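Long-range contact in putative S41 protease (Bacteroides fragilis NCTC 9343, PDB 3K50), which is probably a serine peptidase of family S41 that cleaves peptide bonds, although its substrates and physiological role are unknown: residues Gln243-Gln257 / Thr276-Leu290. Residues are numbered along the deposited sequence; the frame is centred on the assembly and turned at random.
Sequences QLLCTMLAPADKMNQ and TFNPELIQSGANLNL
Asn-287 ties the end of helix 239-249 to the loop beyond it, using one amide nitrogen. Asn-287 ND2 donates to Thr-247 O at 2.9 Å and to Ala-250 O at 2.8 Å, both acceptors lying near the amide plane. CG stands anti to the backbone N (chi1 166°), which carries the amide toward these carbonyls, while OD1 turns back to accept from Asn-289 N in an Asx turn. A short side chain with both donor and acceptor suits this place, where Ala-250 leaves helical geometry. A backbone bond, Leu-288 N to Met-248 O, continues the clasp, and the side-chain oxygen Asn-289 OD1 accepts from Ala-252 N at 2.9 Å.

Further up the helix, the long, extended chain of Gln-243 carries its amide N-H to the Thr-276 carbonyl, NE2 to O 2.8 Å, nearly straight (174°) and on a lone pair. A hydroxyl can accept and donate at once: Thr-247 OG1 accepts from Asn-278 N at 3.0 Å and donates to Gln-243 O within its own helix.

The segments belong to the peptidase S41 region, of the ClpP/crotonase clan: the helix follows strand 226-230, and the loop leads from strand 273-276 into strand 292-297, a parallel neighbour of 226-230 in the mixed sheet. Where the two segments meet next to strand 258-263, Phe-277 N bonds Gln-257 O and Asn-256 N bonds Phe-277 O.

Packing gathers round the buried Phe-277 ring. Lys-254 CB lies over one face, the carbonyl oxygen of Cys-246 meets the ring's edge, in its plane, and small Ala-250 brings CB obliquely to Phe-277 CE1 at 3.5 Å; Tyr-315 adds an edge-to-face ring contact. The flexible selenomethionine Met-255 bends to set CE against Phe-277 CB and SE against Pro-279 CB. Met-248 runs alongside Ile-282 in the opposite direction, CG nearest Ile-282 CG1.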
ATOM      1  N   GLN A 243      13.609  -5.653  -0.998  1.00 28.56           N
ATOM      2  CA  GLN A 243      14.946  -5.911  -1.467  1.00 29.54           C
ATOM      3  C   GLN A 243      14.886  -6.485  -2.851  1.00 27.47           C
ATOM      4  O   GLN A 243      15.684  -6.121  -3.676  1.00 31.28           O
ATOM      5  CB  GLN A 243      15.674  -6.877  -0.517  1.00 28.51           C
ATOM      6  CG  GLN A 243      17.135  -7.125  -0.910  1.00 31.86           C
ATOM      7  CD  GLN A 243      17.805  -8.187  -0.071  1.00 32.17           C
ATOM      8  OE1 GLN A 243      17.125  -8.986   0.571  1.00 30.75           O
ATOM      9  NE2 GLN A 243      19.137  -8.234  -0.110  1.00 31.81           N
ATOM     10  N   LEU A 244      14.002  -7.441  -3.084  1.00 26.55           N
ATOM     11  CA  LEU A 244      13.854  -8.040  -4.428  1.00 26.58           C
ATOM     12  C   LEU A 244      13.530  -6.967  -5.505  1.00 28.80           C
ATOM     13  O   LEU A 244      14.239  -6.839  -6.510  1.00 28.58           O
ATOM     14  CB  LEU A 244      12.764  -9.131  -4.419  1.00 29.88           C
ATOM     15  CG  LEU A 244      12.370  -9.751  -5.785  1.00 27.45           C
ATOM     16  CD1 LEU A 244      13.563 -10.384  -6.490  1.00 25.16           C
ATOM     17  CD2 LEU A 244      11.233 -10.733  -5.699  1.00 26.01           C
ATOM     18  N   LEU A 245      12.504  -6.160  -5.223  1.00 26.61           N
ATOM     19  CA  LEU A 245      12.054  -5.071  -6.094  1.00 27.19           C
ATOM     20  C   LEU A 245      13.214  -4.085  -6.404  1.00 29.69           C
ATOM     21  O   LEU A 245      13.504  -3.733  -7.562  1.00 31.61           O
ATOM     22  CB  LEU A 245      10.875  -4.346  -5.430  1.00 25.80           C
ATOM     23  CG  LEU A 245      10.235  -3.218  -6.231  1.00 30.62           C
ATOM     24  CD1 LEU A 245       9.746  -3.698  -7.682  1.00 24.24           C
ATOM     25  CD2 LEU A 245       9.116  -2.527  -5.435  1.00 30.65           C
ATOM     26  N   CYS A 246      13.889  -3.622  -5.367  1.00 31.15           N
ATOM     27  CA  CYS A 246      15.014  -2.729  -5.577  1.00 24.80           C
ATOM     28  C   CYS A 246      16.105  -3.306  -6.402  1.00 25.63           C
ATOM     29  O   CYS A 246      16.684  -2.611  -7.230  1.00 26.42           O
ATOM     30  CB  CYS A 246      15.626  -2.347  -4.239  1.00 25.37           C
ATOM     31  SG  CYS A 246      14.547  -1.238  -3.250  1.00 29.79           S
ATOM     32  N   THR A 247      16.414  -4.587  -6.158  1.00 28.01           N
ATOM     33  CA  THR A 247      17.502  -5.250  -6.840  1.00 27.17           C
ATOM     34  C   THR A 247      17.201  -5.256  -8.346  1.00 30.67           C
ATOM     35  O   THR A 247      18.084  -5.079  -9.173  1.00 30.62           O
ATOM     36  CB  THR A 247      17.738  -6.665  -6.201  1.00 26.36           C
ATOM     37  OG1 THR A 247      18.316  -6.508  -4.870  1.00 31.22           O
ATOM     38  CG2 THR A 247      18.654  -7.583  -7.085  1.00 28.98           C
HETATM   39  N   MSE A 248      15.928  -5.411  -8.695  1.00 28.83           N
HETATM   40  CA  MSE A 248      15.555  -5.533 -10.093  1.00 26.42           C
HETATM   41  C   MSE A 248      15.392  -4.179 -10.820  1.00 28.99           C
HETATM   42  O   MSE A 248      15.468  -4.136 -12.055  1.00 34.47           O
HETATM   43  CB  MSE A 248      14.322  -6.434 -10.233  1.00 27.57           C
HETATM   44  CG  MSE A 248      14.566  -7.920  -9.920  1.00 24.28           C
HETATM   45 SE   MSE A 248      13.238  -9.212 -10.420  0.75 23.48          SE
HETATM   46  CE  MSE A 248      11.831  -8.518  -9.413  1.00 24.47           C
ATOM     47  N   LEU A 249      15.218  -3.082 -10.091  1.00 31.75           N
ATOM     48  CA  LEU A 249      15.088  -1.748 -10.716  1.00 31.05           C
ATOM     49  C   LEU A 249      16.430  -1.063 -10.882  1.00 33.87           C
ATOM     50  O   LEU A 249      16.619  -0.319 -11.821  1.00 38.67           O
ATOM     51  CB  LEU A 249      14.199  -0.825  -9.865  1.00 28.06           C
ATOM     52  CG  LEU A 249      12.726  -1.145  -9.722  1.00 26.76           C
ATOM     53  CD1 LEU A 249      12.015  -0.447  -8.542  1.00 26.04           C
ATOM     54  CD2 LEU A 249      12.055  -0.729 -11.106  1.00 27.47           C
ATOM     55  N   ALA A 250      17.390  -1.403 -10.024  1.00 28.55           N
ATOM     56  CA  ALA A 250      18.594  -0.622  -9.893  1.00 29.98           C
ATOM     57  C   ALA A 250      19.531  -0.633 -11.097  1.00 29.15           C
ATOM     58  O   ALA A 250      19.487  -1.564 -11.925  1.00 31.39           O
ATOM     59  CB  ALA A 250      19.360  -1.095  -8.684  1.00 28.06           C
ATOM     60  N   PRO A 251      20.409   0.372 -11.177  1.00 30.08           N
ATOM     61  CA  PRO A 251      21.437   0.266 -12.205  1.00 29.56           C
ATOM     62  C   PRO A 251      22.261  -0.984 -11.942  1.00 28.34           C
ATOM     63  O   PRO A 251      22.622  -1.287 -10.776  1.00 33.62           O
ATOM     64  CB  PRO A 251      22.318   1.496 -11.955  1.00 30.51           C
ATOM     65  CG  PRO A 251      21.465   2.460 -11.177  1.00 34.00           C
ATOM     66  CD  PRO A 251      20.520   1.625 -10.385  1.00 32.71           C
ATOM     67  N   ALA A 252      22.612  -1.666 -13.008  1.00 31.73           N
ATOM     68  CA  ALA A 252      23.377  -2.904 -12.986  1.00 29.69           C
ATOM     69  C   ALA A 252      24.756  -2.756 -12.310  1.00 34.56           C
ATOM     70  O   ALA A 252      25.246  -3.677 -11.662  1.00 37.17           O
ATOM     71  CB  ALA A 252      23.516  -3.406 -14.442  1.00 27.21           C
ATOM     72  N   ASP A 253      25.389  -1.599 -12.385  1.00 34.56           N
ATOM     73  CA  ASP A 253      26.662  -1.483 -11.672  1.00 35.49           C
ATOM     74  C   ASP A 253      26.534  -1.396 -10.136  1.00 35.91           C
ATOM     75  O   ASP A 253      27.556  -1.271  -9.424  1.00 37.65           O
ATOM     76  CB  ASP A 253      27.514  -0.327 -12.234  1.00 36.57           C
ATOM     77  CG  ASP A 253      26.866   1.045 -12.094  1.00 43.96           C
ATOM     78  OD1 ASP A 253      25.738   1.189 -11.581  1.00 42.65           O
ATOM     79  OD2 ASP A 253      27.510   2.007 -12.548  1.00 49.34           O
ATOM     80  N   LYS A 254      25.312  -1.417  -9.606  1.00 32.78           N
ATOM     81  CA  LYS A 254      25.107  -1.368  -8.163  1.00 31.80           C
ATOM     82  C   LYS A 254      24.974  -2.724  -7.499  1.00 32.28           C
ATOM     83  O   LYS A 254      24.874  -2.808  -6.264  1.00 29.89           O
ATOM     84  CB  LYS A 254      23.862  -0.540  -7.790  1.00 31.25           C
ATOM     85  CG  LYS A 254      23.824   0.889  -8.343  1.00 38.06           C
ATOM     86  CD  LYS A 254      25.061   1.672  -8.145  1.00 32.76           C
ATOM     87  CE  LYS A 254      24.895   3.080  -8.717  1.00 43.45           C
ATOM     88  NZ  LYS A 254      26.144   3.865  -8.759  1.00 35.14           N
HETATM   89  N   MSE A 255      25.028  -3.795  -8.278  1.00 33.29           N
HETATM   90  CA  MSE A 255      24.870  -5.084  -7.692  1.00 30.60           C
HETATM   91  C   MSE A 255      25.895  -5.264  -6.596  1.00 31.81           C
HETATM   92  O   MSE A 255      27.066  -4.904  -6.773  1.00 28.61           O
HETATM   93  CB  MSE A 255      25.009  -6.191  -8.723  1.00 30.86           C
HETATM   94  CG  MSE A 255      23.905  -6.220  -9.803  1.00 32.34           C
HETATM   95 SE   MSE A 255      22.085  -6.378  -8.994  0.75 27.20          SE
HETATM   96  CE  MSE A 255      21.529  -4.587  -9.019  1.00 30.68           C
ATOM     97  N   ASN A 256      25.411  -5.817  -5.472  1.00 29.32           N
ATOM     98  CA  ASN A 256      26.202  -6.179  -4.291  1.00 27.42           C
ATOM     99  C   ASN A 256      26.516  -5.021  -3.366  1.00 30.32           C
ATOM    100  O   ASN A 256      27.072  -5.230  -2.317  1.00 24.70           O
ATOM    101  CB  ASN A 256      27.478  -6.962  -4.640  1.00 30.51           C
ATOM    102  CG  ASN A 256      27.202  -8.259  -5.378  1.00 30.97           C
ATOM    103  OD1 ASN A 256      27.863  -8.586  -6.372  1.00 36.33           O
ATOM    104  ND2 ASN A 256      26.303  -9.037  -4.845  1.00 23.87           N
ATOM    105  N   GLN A 257      26.096  -3.817  -3.731  1.00 30.24           N
ATOM    106  CA  GLN A 257      26.251  -2.657  -2.863  1.00 30.95           C
ATOM    107  C   GLN A 257      25.200  -2.679  -1.761  1.00 30.24           C
ATOM    108  O   GLN A 257      24.150  -3.295  -1.907  1.00 30.20           O
ATOM    109  CB  GLN A 257      26.212  -1.368  -3.719  1.00 30.96           C
ATOM    110  CG  GLN A 257      27.440  -1.369  -4.709  1.00 30.44           C
ATOM    111  CD  GLN A 257      27.682  -0.087  -5.463  1.00 35.60           C
ATOM    112  OE1 GLN A 257      28.039  -0.101  -6.655  1.00 51.07           O
ATOM    113  NE2 GLN A 257      27.504   1.001  -4.803  1.00 26.45           N
ATOM    114  N   THR A 276      21.741  -6.086   0.743  1.00 29.24           N
ATOM    115  CA  THR A 276      22.351  -5.553  -0.446  1.00 30.60           C
ATOM    116  C   THR A 276      21.453  -5.645  -1.681  1.00 30.70           C
ATOM    117  O   THR A 276      20.396  -6.298  -1.667  1.00 30.02           O
ATOM    118  CB  THR A 276      23.625  -6.354  -0.798  1.00 32.84           C
ATOM    119  OG1 THR A 276      23.255  -7.703  -1.214  1.00 30.87           O
ATOM    120  CG2 THR A 276      24.579  -6.369   0.376  1.00 33.12           C
ATOM    121  N   PHE A 277      21.888  -4.977  -2.753  1.00 29.68           N
ATOM    122  CA  PHE A 277      21.323  -5.203  -4.052  1.00 28.74           C
ATOM    123  C   PHE A 277      21.878  -6.604  -4.358  1.00 26.74           C
ATOM    124  O   PHE A 277      23.060  -6.758  -4.637  1.00 27.65           O
ATOM    125  CB  PHE A 277      21.780  -4.175  -5.079  1.00 28.39           C
ATOM    126  CG  PHE A 277      21.233  -2.768  -4.879  1.00 25.07           C
ATOM    127  CD1 PHE A 277      19.973  -2.427  -5.297  1.00 33.21           C
ATOM    128  CD2 PHE A 277      22.038  -1.776  -4.383  1.00 32.14           C
ATOM    129  CE1 PHE A 277      19.492  -1.131  -5.148  1.00 27.89           C
ATOM    130  CE2 PHE A 277      21.583  -0.513  -4.252  1.00 31.86           C
ATOM    131  CZ  PHE A 277      20.315  -0.172  -4.617  1.00 29.26           C
ATOM    132  N   ASN A 278      21.040  -7.639  -4.268  1.00 26.56           N
ATOM    133  CA  ASN A 278      21.534  -9.029  -4.333  1.00 30.56           C
ATOM    134  C   ASN A 278      21.105  -9.758  -5.596  1.00 31.00           C
ATOM    135  O   ASN A 278      19.972 -10.232  -5.684  1.00 30.83           O
ATOM    136  CB  ASN A 278      21.058  -9.769  -3.081  1.00 31.65           C
ATOM    137  CG  ASN A 278      21.613 -11.160  -2.946  1.00 30.41           C
ATOM    138  OD1 ASN A 278      22.300 -11.725  -3.834  1.00 28.12           O
ATOM    139  ND2 ASN A 278      21.319 -11.745  -1.796  1.00 36.96           N
ATOM    140  N   PRO A 279      22.033  -9.906  -6.553  1.00 33.42           N
ATOM    141  CA  PRO A 279      21.656 -10.476  -7.828  1.00 33.01           C
ATOM    142  C   PRO A 279      21.228 -11.937  -7.793  1.00 33.27           C
ATOM    143  O   PRO A 279      20.512 -12.390  -8.696  1.00 31.26           O
ATOM    144  CB  PRO A 279      22.901 -10.250  -8.708  1.00 32.97           C
ATOM    145  CG  PRO A 279      24.048 -10.243  -7.734  1.00 36.19           C
ATOM    146  CD  PRO A 279      23.473  -9.570  -6.491  1.00 33.32           C
ATOM    147  N   GLU A 280      21.579 -12.665  -6.735  1.00 35.94           N
ATOM    148  CA  GLU A 280      21.110 -14.057  -6.612  1.00 33.24           C
ATOM    149  C   GLU A 280      19.591 -14.120  -6.327  1.00 31.10           C
ATOM    150  O   GLU A 280      18.985 -15.171  -6.443  1.00 31.18           O
ATOM    151  CB  GLU A 280      21.861 -14.782  -5.505  1.00 32.00           C
ATOM    152  CG  GLU A 280      23.244 -15.299  -5.883  1.00 39.11           C
ATOM    153  CD  GLU A 280      24.298 -14.240  -5.972  1.00 52.42           C
ATOM    154  OE1 GLU A 280      24.313 -13.341  -5.097  1.00 54.03           O
ATOM    155  OE2 GLU A 280      25.148 -14.329  -6.903  1.00 58.55           O
ATOM    156  N   LEU A 281      19.014 -13.005  -5.900  1.00 28.75           N
ATOM    157  CA  LEU A 281      17.568 -12.910  -5.722  1.00 32.37           C
ATOM    158  C   LEU A 281      16.792 -12.778  -7.011  1.00 30.47           C
ATOM    159  O   LEU A 281      15.603 -13.078  -7.013  1.00 28.86           O
ATOM    160  CB  LEU A 281      17.167 -11.701  -4.864  1.00 33.94           C
ATOM    161  CG  LEU A 281      17.442 -11.667  -3.348  1.00 34.57           C
ATOM    162  CD1 LEU A 281      17.016 -10.304  -2.874  1.00 27.38           C
ATOM    163  CD2 LEU A 281      16.680 -12.765  -2.542  1.00 41.37           C
ATOM    164  N   ILE A 282      17.446 -12.432  -8.121  1.00 29.32           N
ATOM    165  CA  ILE A 282      16.696 -12.160  -9.364  1.00 26.96           C
ATOM    166  C   ILE A 282      16.021 -13.429  -9.878  1.00 29.54           C
ATOM    167  O   ILE A 282      14.834 -13.395 -10.279  1.00 26.66           O
ATOM    168  CB  ILE A 282      17.615 -11.504 -10.417  1.00 28.17           C
ATOM    169  CG1 ILE A 282      18.112 -10.109  -9.901  1.00 28.33           C
ATOM    170  CG2 ILE A 282      16.966 -11.421 -11.806  1.00 27.51           C
ATOM    171  CD1 ILE A 282      19.183  -9.477 -10.732  1.00 27.92           C
ATOM    172  N   GLN A 283      16.777 -14.522  -9.903  1.00 27.56           N
ATOM    173  CA  GLN A 283      16.262 -15.801 -10.372  1.00 29.56           C
ATOM    174  C   GLN A 283      15.553 -15.632 -11.719  1.00 29.00           C
ATOM    175  O   GLN A 283      16.181 -15.113 -12.641  1.00 27.59           O
ATOM    176  CB  GLN A 283      15.399 -16.447  -9.267  1.00 26.59           C
ATOM    177  CG  GLN A 283      16.229 -16.793  -8.042  1.00 28.73           C
ATOM    178  CD  GLN A 283      17.311 -17.810  -8.326  1.00 22.30           C
ATOM    179  OE1 GLN A 283      17.042 -18.888  -8.919  1.00 25.85           O
ATOM    180  NE2 GLN A 283      18.521 -17.512  -7.886  1.00 26.65           N
ATOM    181  N   SER A 284      14.277 -16.018 -11.839  1.00 29.57           N
ATOM    182  CA  SER A 284      13.544 -15.952 -13.093  1.00 28.85           C
ATOM    183  C   SER A 284      13.134 -14.555 -13.556  1.00 30.36           C
ATOM    184  O   SER A 284      12.534 -14.400 -14.659  1.00 27.31           O
ATOM    185  CB  SER A 284      12.289 -16.830 -13.006  1.00 31.38           C
ATOM    186  OG  SER A 284      11.555 -16.525 -11.836  1.00 31.33           O
ATOM    187  N   GLY A 285      13.425 -13.543 -12.740  1.00 28.13           N
ATOM    188  CA  GLY A 285      13.172 -12.155 -13.090  1.00 28.95           C
ATOM    189  C   GLY A 285      14.328 -11.581 -13.907  1.00 30.43           C
ATOM    190  O   GLY A 285      15.075 -12.341 -14.546  1.00 29.43           O
ATOM    191  N   ALA A 286      14.476 -10.261 -13.884  1.00 28.46           N
ATOM    192  CA  ALA A 286      15.511  -9.530 -14.639  1.00 28.72           C
ATOM    193  C   ALA A 286      15.794  -8.197 -13.991  1.00 29.31           C
ATOM    194  O   ALA A 286      14.880  -7.602 -13.448  1.00 28.92           O
ATOM    195  CB  ALA A 286      15.024  -9.281 -16.095  1.00 30.39           C
ATOM    196  N   ASN A 287      17.063  -7.759 -14.001  1.00 30.81           N
ATOM    197  CA  ASN A 287      17.442  -6.426 -13.562  1.00 31.55           C
ATOM    198  C   ASN A 287      17.276  -5.528 -14.790  1.00 30.65           C
ATOM    199  O   ASN A 287      17.694  -5.922 -15.921  1.00 28.07           O
ATOM    200  CB  ASN A 287      18.891  -6.354 -13.067  1.00 31.85           C
ATOM    201  CG  ASN A 287      19.360  -4.917 -12.947  1.00 31.84           C
ATOM    202  OD1 ASN A 287      19.875  -4.356 -13.899  1.00 35.04           O
ATOM    203  ND2 ASN A 287      19.053  -4.284 -11.828  1.00 26.50           N
ATOM    204  N   LEU A 288      16.715  -4.330 -14.598  1.00 29.74           N
ATOM    205  CA  LEU A 288      16.390  -3.477 -15.758  1.00 30.93           C
ATOM    206  C   LEU A 288      17.430  -2.387 -16.043  1.00 32.73           C
ATOM    207  O   LEU A 288      17.343  -1.683 -17.065  1.00 32.50           O
ATOM    208  CB  LEU A 288      14.964  -2.896 -15.637  1.00 28.14           C
ATOM    209  CG  LEU A 288      13.807  -3.918 -15.545  1.00 32.99           C
ATOM    210  CD1 LEU A 288      12.444  -3.171 -15.587  1.00 30.83           C
ATOM    211  CD2 LEU A 288      13.813  -5.004 -16.626  1.00 25.51           C
ATOM    212  N   ASN A 289      18.448  -2.303 -15.189  1.00 31.56           N
ATOM    213  CA  ASN A 289      19.496  -1.353 -15.345  1.00 30.65           C
ATOM    214  C   ASN A 289      18.995   0.044 -15.572  1.00 34.18           C
ATOM    215  O   ASN A 289      19.451   0.715 -16.501  1.00 35.96           O
ATOM    216  CB  ASN A 289      20.399  -1.772 -16.501  1.00 27.35           C
ATOM    217  CG  ASN A 289      21.689  -0.954 -16.595  1.00 31.50           C
ATOM    218  OD1 ASN A 289      22.246  -0.463 -15.629  1.00 27.90           O
ATOM    219  ND2 ASN A 289      22.139  -0.800 -17.780  1.00 30.37           N
ATOM    220  N   LEU A 290      18.080   0.507 -14.729  1.00 33.65           N
ATOM    221  CA  LEU A 290      17.544   1.844 -14.885  1.00 31.85           C
ATOM    222  C   LEU A 290      18.346   2.865 -14.115  1.00 31.65           C
ATOM    223  O   LEU A 290      18.945   2.549 -13.111  1.00 39.71           O
ATOM    224  CB  LEU A 290      16.102   1.896 -14.363  1.00 27.23           C
ATOM    225  CG  LEU A 290      15.019   1.026 -14.988  1.00 30.25           C
ATOM    226  CD1 LEU A 290      13.963   0.833 -13.891  1.00 40.96           C
ATOM    227  CD2 LEU A 290      14.465   1.643 -16.310  1.00 34.34           C
TER
HETATM  228  O   HOH W   1      21.747  -9.194   1.001  1.00 30.52           O
HETATM  229  O   HOH W   2      19.544 -11.617   0.624  1.00 49.70           O
HETATM  230  O   HOH W   3      24.635   0.243 -14.786  1.00 39.33           O
HETATM  231  O   HOH W   4      25.039  -9.172  -2.559  1.00 29.69           O
HETATM  232  O   HOH W   5      26.426 -11.754  -5.458  1.00 48.40           O